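Local coordinates for GDP-mannose-dependent alpha-(1-6)-phosphatidylinositol monomannoside mannosyltransferase (Corynebacterium glutamicum, PDB 3OKP), which is a glycosyltransferase of the GT-B clan, built from two Rossmann-like domains, with guanosine-5'-diphosphate-alpha-d-mannose bound in the model, at residues 10-15 with 65-70; 38-43 with 61-66. All coordinates share one frame; numbering follows the deposited sequence.

Contact 1: 10-15 with 65-70; sequences VTNDFP and RSVMLP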
loop_
_atom_site.group_PDB
_atom_site.type_symbol
_atom_site.label_atom_id
_atom_site.label_comp_id
_atom_site.label_asym_id
_atom_site.label_seq_id
_atom_site.Cartn_x
_atom_site.Cartn_y
_atom_site.Cartn_z
ATOM N N VAL A 10 -10.935 12.629 -10.489
ATOM C CA VAL A 10 -12.313 12.135 -10.488
ATOM C C VAL A 10 -12.356 10.824 -9.713
ATOM O O VAL A 10 -11.707 9.851 -10.097
ATOM C CB VAL A 10 -12.842 11.926 -11.934
ATOM C CG1 VAL A 10 -14.261 11.349 -11.925
ATOM C CG2 VAL A 10 -12.800 13.233 -12.717
ATOM N N THR A 11 -13.119 10.800 -8.622
ATOM C CA THR A 11 -13.039 9.678 -7.685
ATOM C C THR A 11 -14.271 9.480 -6.799
ATOM O O THR A 11 -14.885 10.442 -6.332
ATOM C CB THR A 11 -11.751 9.779 -6.801
ATOM O OG1 THR A 11 -11.648 8.636 -5.948
ATOM C CG2 THR A 11 -11.736 11.064 -5.960
ATOM N N ASN A 12 -14.612 8.212 -6.582
ATOM C CA ASN A 12 -15.580 7.820 -5.567
ATOM C C ASN A 12 -14.883 7.558 -4.228
ATOM O O ASN A 12 -15.538 7.352 -3.207
ATOM C CB ASN A 12 -16.340 6.569 -6.023
ATOM C CG ASN A 12 -17.506 6.222 -5.110
ATOM O OD1 ASN A 12 -18.349 7.065 -4.813
ATOM N ND2 ASN A 12 -17.553 4.973 -4.662
ATOM N N ASP A 13 -13.552 7.571 -4.245
ATOM C CA ASP A 13 -12.747 7.201 -3.082
ATOM C C ASP A 13 -11.934 8.391 -2.574
ATOM O O ASP A 13 -10.809 8.614 -3.015
ATOM C CB ASP A 13 -11.795 6.051 -3.435
ATOM C CG ASP A 13 -12.501 4.876 -4.087
ATOM O OD1 ASP A 13 -13.421 4.299 -3.465
ATOM O OD2 ASP A 13 -12.121 4.521 -5.225
ATOM N N PHE A 14 -12.508 9.150 -1.650
ATOM C CA PHE A 14 -11.842 10.329 -1.103
ATOM C C PHE A 14 -12.146 10.438 0.390
ATOM O O PHE A 14 -13.226 10.035 0.823
ATOM C CB PHE A 14 -12.302 11.589 -1.853
ATOM C CG PHE A 14 -11.376 12.772 -1.701
ATOM C CD1 PHE A 14 -10.110 12.766 -2.283
ATOM C CD2 PHE A 14 -11.781 13.902 -0.996
ATOM C CE1 PHE A 14 -9.250 13.858 -2.145
ATOM C CE2 PHE A 14 -10.930 15.001 -0.853
ATOM C CZ PHE A 14 -9.664 14.978 -1.432
ATOM N N PRO A 15 -11.185 10.947 1.190
ATOM C CA PRO A 15 -11.479 11.284 2.584
ATOM C C PRO A 15 -12.696 12.219 2.703
ATOM O O PRO A 15 -13.046 12.882 1.722
ATOM C CB PRO A 15 -10.208 11.998 3.044
ATOM C CG PRO A 15 -9.137 11.450 2.185
ATOM C CD PRO A 15 -9.770 11.200 0.854
ATOM N N ARG A 65 -23.925 12.822 -4.344
ATOM C CA ARG A 65 -24.354 11.429 -4.378
ATOM C C ARG A 65 -23.413 10.579 -3.531
ATOM O O ARG A 65 -22.203 10.820 -3.495
ATOM C CB ARG A 65 -24.367 10.905 -5.818
ATOM C CG ARG A 65 -25.562 11.341 -6.660
ATOM C CD ARG A 65 -26.825 10.582 -6.259
ATOM N NE ARG A 65 -27.795 10.476 -7.350
ATOM C CZ ARG A 65 -28.728 11.383 -7.623
ATOM N NH1 ARG A 65 -29.567 11.186 -8.634
ATOM N NH2 ARG A 65 -28.828 12.486 -6.892
ATOM N N SER A 66 -23.983 9.583 -2.858
ATOM C CA SER A 66 -23.240 8.675 -1.984
ATOM C C SER A 66 -22.211 7.831 -2.747
ATOM O O SER A 66 -21.165 7.464 -2.201
ATOM C CB SER A 66 -24.218 7.770 -1.231
ATOM O OG SER A 66 -23.543 6.966 -0.284
ATOM N N VAL A 67 -22.527 7.525 -4.004
ATOM C CA VAL A 67 -21.634 6.786 -4.896
ATOM C C VAL A 67 -21.530 7.540 -6.219
ATOM O O VAL A 67 -22.549 7.895 -6.823
ATOM C CB VAL A 67 -22.145 5.338 -5.173
ATOM C CG1 VAL A 67 -21.101 4.529 -5.936
ATOM C CG2 VAL A 67 -22.521 4.623 -3.876
ATOM N N MET A 68 -20.303 7.804 -6.661
ATOM C CA MET A 68 -20.099 8.368 -7.987
ATOM C C MET A 68 -19.980 7.241 -9.003
ATOM O O MET A 68 -19.083 6.397 -8.915
ATOM C CB MET A 68 -18.869 9.273 -8.047
ATOM C CG MET A 68 -18.757 10.017 -9.372
ATOM S SD MET A 68 -17.239 10.951 -9.596
ATOM C CE MET A 68 -17.496 12.296 -8.437
ATOM N N LEU A 69 -20.901 7.241 -9.963
ATOM C CA LEU A 69 -20.993 6.188 -10.966
ATOM C C LEU A 69 -20.852 6.775 -12.370
ATOM O O LEU A 69 -21.155 7.955 -12.575
ATOM C CB LEU A 69 -22.330 5.448 -10.818
ATOM C CG LEU A 69 -22.516 4.664 -9.511
ATOM C CD1 LEU A 69 -23.989 4.434 -9.200
ATOM C CD2 LEU A 69 -21.741 3.347 -9.541
ATOM N N PRO A 70 -20.369 5.968 -13.338
ATOM C CA PRO A 70 -20.318 6.471 -14.711
ATOM C C PRO A 70 -21.720 6.549 -15.328
ATOM O O PRO A 70 -22.263 5.546 -15.798
ATOM C CB PRO A 70 -19.430 5.447 -15.435
ATOM C CG PRO A 70 -19.542 4.204 -14.646
ATOM C CD PRO A 70 -19.837 4.596 -13.225
#

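Contact 2: 38-43 with 61-66; sequences VVFAST and IRWPRS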
loop_
_atom_site.group_PDB
_atom_site.type_symbol
_atom_site.label_atom_id
_atom_site.label_comp_id
_atom_site.label_asym_id
_atom_site.label_seq_id
_atom_site.Cartn_x
_atom_site.Cartn_y
_atom_site.Cartn_z
ATOM N N VAL A 38 -7.605 20.026 -8.737
ATOM C CA VAL A 38 -9.016 20.110 -8.358
ATOM C C VAL A 38 -9.545 18.680 -8.203
ATOM O O VAL A 38 -9.216 17.808 -9.005
ATOM C CB VAL A 38 -9.875 20.877 -9.407
ATOM C CG1 VAL A 38 -11.305 21.066 -8.902
ATOM C CG2 VAL A 38 -9.256 22.237 -9.744
ATOM N N VAL A 39 -10.344 18.443 -7.166
ATOM C CA VAL A 39 -10.943 17.125 -6.940
ATOM C C VAL A 39 -12.452 17.166 -7.173
ATOM O O VAL A 39 -13.130 18.102 -6.744
ATOM C CB VAL A 39 -10.634 16.572 -5.520
ATOM C CG1 VAL A 39 -11.287 15.202 -5.302
ATOM C CG2 VAL A 39 -9.126 16.475 -5.295
ATOM N N PHE A 40 -12.951 16.152 -7.876
ATOM C CA PHE A 40 -14.380 15.911 -8.061
ATOM C C PHE A 40 -14.701 14.568 -7.397
ATOM O O PHE A 40 -14.343 13.503 -7.912
ATOM C CB PHE A 40 -14.723 15.914 -9.562
ATOM C CG PHE A 40 -16.187 15.704 -9.876
ATOM C CD1 PHE A 40 -17.180 16.414 -9.200
ATOM C CD2 PHE A 40 -16.568 14.813 -10.883
ATOM C CE1 PHE A 40 -18.530 16.224 -9.502
ATOM C CE2 PHE A 40 -17.913 14.616 -11.196
ATOM C CZ PHE A 40 -18.897 15.321 -10.503
ATOM N N ALA A 41 -15.354 14.630 -6.237
ATOM C CA ALA A 41 -15.559 13.445 -5.400
ATOM C C ALA A 41 -17.001 13.276 -4.923
ATOM O O ALA A 41 -17.718 14.255 -4.727
ATOM C CB ALA A 41 -14.603 13.472 -4.207
ATOM N N SER A 42 -17.411 12.024 -4.733
ATOM C CA SER A 42 -18.710 11.706 -4.135
ATOM C C SER A 42 -18.791 12.179 -2.677
ATOM O O SER A 42 -17.776 12.545 -2.074
ATOM C CB SER A 42 -18.977 10.202 -4.219
ATOM O OG SER A 42 -17.952 9.468 -3.576
ATOM N N THR A 43 -20.001 12.168 -2.119
ATOM C CA THR A 43 -20.236 12.638 -0.753
ATOM C C THR A 43 -21.007 11.592 0.051
ATOM O O THR A 43 -22.131 11.233 -0.302
ATOM C CB THR A 43 -21.023 13.970 -0.747
ATOM O OG1 THR A 43 -20.446 14.872 -1.698
ATOM C CG2 THR A 43 -21.011 14.608 0.643
ATOM N N ILE A 61 -14.627 19.682 -5.258
ATOM C CA ILE A 61 -16.005 19.841 -5.716
ATOM C C ILE A 61 -16.763 18.556 -5.396
ATOM O O ILE A 61 -16.465 17.492 -5.947
ATOM C CB ILE A 61 -16.083 20.165 -7.233
ATOM C CG1 ILE A 61 -15.304 21.451 -7.541
ATOM C CG2 ILE A 61 -17.542 20.274 -7.694
ATOM C CD1 ILE A 61 -14.997 21.668 -9.016
ATOM N N ARG A 62 -17.731 18.661 -4.491
ATOM C CA ARG A 62 -18.457 17.493 -4.008
ATOM C C ARG A 62 -19.688 17.166 -4.854
ATOM O O ARG A 62 -20.567 18.009 -5.061
ATOM C CB ARG A 62 -18.840 17.661 -2.534
ATOM C CG ARG A 62 -17.661 17.628 -1.556
ATOM C CD ARG A 62 -17.133 16.214 -1.336
ATOM N NE ARG A 62 -16.044 16.187 -0.359
ATOM C CZ ARG A 62 -15.476 15.079 0.110
ATOM N NH1 ARG A 62 -15.887 13.884 -0.302
ATOM N NH2 ARG A 62 -14.493 15.166 0.996
ATOM N N TRP A 63 -19.721 15.931 -5.347
ATOM C CA TRP A 63 -20.870 15.375 -6.050
ATOM C C TRP A 63 -21.870 14.899 -4.987
ATOM O O TRP A 63 -21.530 14.054 -4.155
ATOM C CB TRP A 63 -20.394 14.231 -6.958
ATOM C CG TRP A 63 -21.426 13.594 -7.866
ATOM C CD1 TRP A 63 -21.745 12.265 -7.923
ATOM C CD2 TRP A 63 -22.236 14.242 -8.865
ATOM N NE1 TRP A 63 -22.709 12.045 -8.878
ATOM C CE2 TRP A 63 -23.029 13.238 -9.471
ATOM C CE3 TRP A 63 -22.374 15.567 -9.300
ATOM C CZ2 TRP A 63 -23.952 13.521 -10.490
ATOM C CZ3 TRP A 63 -23.296 15.848 -10.313
ATOM C CH2 TRP A 63 -24.070 14.827 -10.897
ATOM N N PRO A 64 -23.100 15.459 -4.994
ATOM C CA PRO A 64 -24.072 15.214 -3.916
ATOM C C PRO A 64 -24.715 13.821 -3.963
ATOM O O PRO A 64 -25.903 13.674 -3.659
ATOM C CB PRO A 64 -25.125 16.304 -4.150
ATOM C CG PRO A 64 -25.102 16.516 -5.628
ATOM C CD PRO A 64 -23.651 16.356 -6.029
ATOM N N ARG A 65 -23.925 12.822 -4.344
ATOM C CA ARG A 65 -24.354 11.429 -4.378
ATOM C C ARG A 65 -23.413 10.579 -3.531
ATOM O O ARG A 65 -22.203 10.820 -3.495
ATOM C CB ARG A 65 -24.367 10.905 -5.818
ATOM C CG ARG A 65 -25.562 11.341 -6.660
ATOM C CD ARG A 65 -26.825 10.582 -6.259
ATOM N NE ARG A 65 -27.795 10.476 -7.350
ATOM C CZ ARG A 65 -28.728 11.383 -7.623
ATOM N NH1 ARG A 65 -29.567 11.186 -8.634
ATOM N NH2 ARG A 65 -28.828 12.486 -6.892
ATOM N N SER A 66 -23.983 9.583 -2.858
ATOM C CA SER A 66 -23.240 8.675 -1.984
ATOM C C SER A 66 -22.211 7.831 -2.747
ATOM O O SER A 66 -21.165 7.464 -2.201
ATOM C CB SER A 66 -24.218 7.770 -1.231
ATOM O OG SER A 66 -23.543 6.966 -0.284
#

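Contact 1: 10-15 with 65-70
Asn12 and Met68 carry this contact, and they show how one side-chain amide can bond to the backbone of a loop that has no regular structure of its own. The polar part is a single, nearly straight hydrogen bond across the segments, from Met68 N to Asn12 OD1 at 2.8 Å. The donor stands well above the amide plane of Asn12, 57° out of it. Asn12 CG, anti to the backbone N (chi1 -172°), is carried toward the 65-70 loop, where OD1 receives the bond. The same OD1 is also hydrogen-bonded to Ser42 OG, and it lies 3.3 Å from Val67 CA.

Val67 CG1 makes a van der Waals contact with the amide, 3.8 Å from Asn12 ND2. The apolar part belongs to Met68, whose extended chain brings SD to 3.8 Å from Val10 CG1, the two side chains crossing at about a right angle. The bend at chi3 then turns CE toward Thr11 O.

Within 10-15, Asp13 N donates to Thr11 OG1 (2.8 Å), an ST turn where strand 7-11 gives way to loop. Met68 is buried against Phe40 and Ser42 of strand 37-42 and Trp63 of strand 59-63, while Thr11 packs on Leu25 of helix 20-29.

Contact 2: 38-43 with 61-66
Phe40 faces Ile61 and Ala41 faces Arg62 where strands 37-42 and 59-63 run parallel, an example of backbone pairing supplemented by side-chain bonds. Backbone hydrogen bonds run from Ile61 N to Val39 O, Ala41 N to Ile61 O and Trp63 N to Ala41 O. Farther on, Thr43 N donates to Arg65 O (2.9 Å).

Two side chains bond to backbone oxygens. Thr43 OG1, anti to its own carbonyl carbon (chi1 -47°), gives its proton to Trp63 O at 2.8 Å, from above that carbonyl's plane. Arg62 bends at chi2 (-76°), and its NH1 meets Ser42 O at 2.9 Å in the guanidinium plane. The same group forms a salt bridge through NE with Asp53 and a hydrogen bond from NH2 to Pro15 O, so three partners fix its rotation.

Apolar contacts gather on the face of Phe40, Ile61 and Trp63. Phe40 and Trp63 lie side by side, pointing the same way, with Phe40 CZ 3.7 Å from Trp63 CE3 and the rings oblique at 67°. Ile61 CD1 reaches Val38 CG1 at 3.7 Å. Helix 72-84 packs against this face, while helix 46-53 touches Arg62 and Thr43. The strands and helix 46-53 form a beta-alpha-beta crossover, the repeating unit of the Rossmann-like GT-B domain.

In the fold
Strand 7-11 comes first in the chain and leads into the turn at 10-15. Strand 37-42 follows beside it, and the chain then crosses over through helix 46-53 into strand 59-63, parallel to 37-42 and the sheet's outermost strand on that side. Contact 2 closes this shorter excursion, and it nests within the longer loop from 10-15 to 65-70 closed by contact 1; both end on the same stretch, sharing Arg65 and Ser66. Their centres lie about 6 Å apart. Contact 2 ties the edge strand to its neighbour, whereas contact 1 joins the loop entering helix 72-84 to the end of strand 7-11, so together they link strands 7-11, 37-42 and 59-63 with that loop.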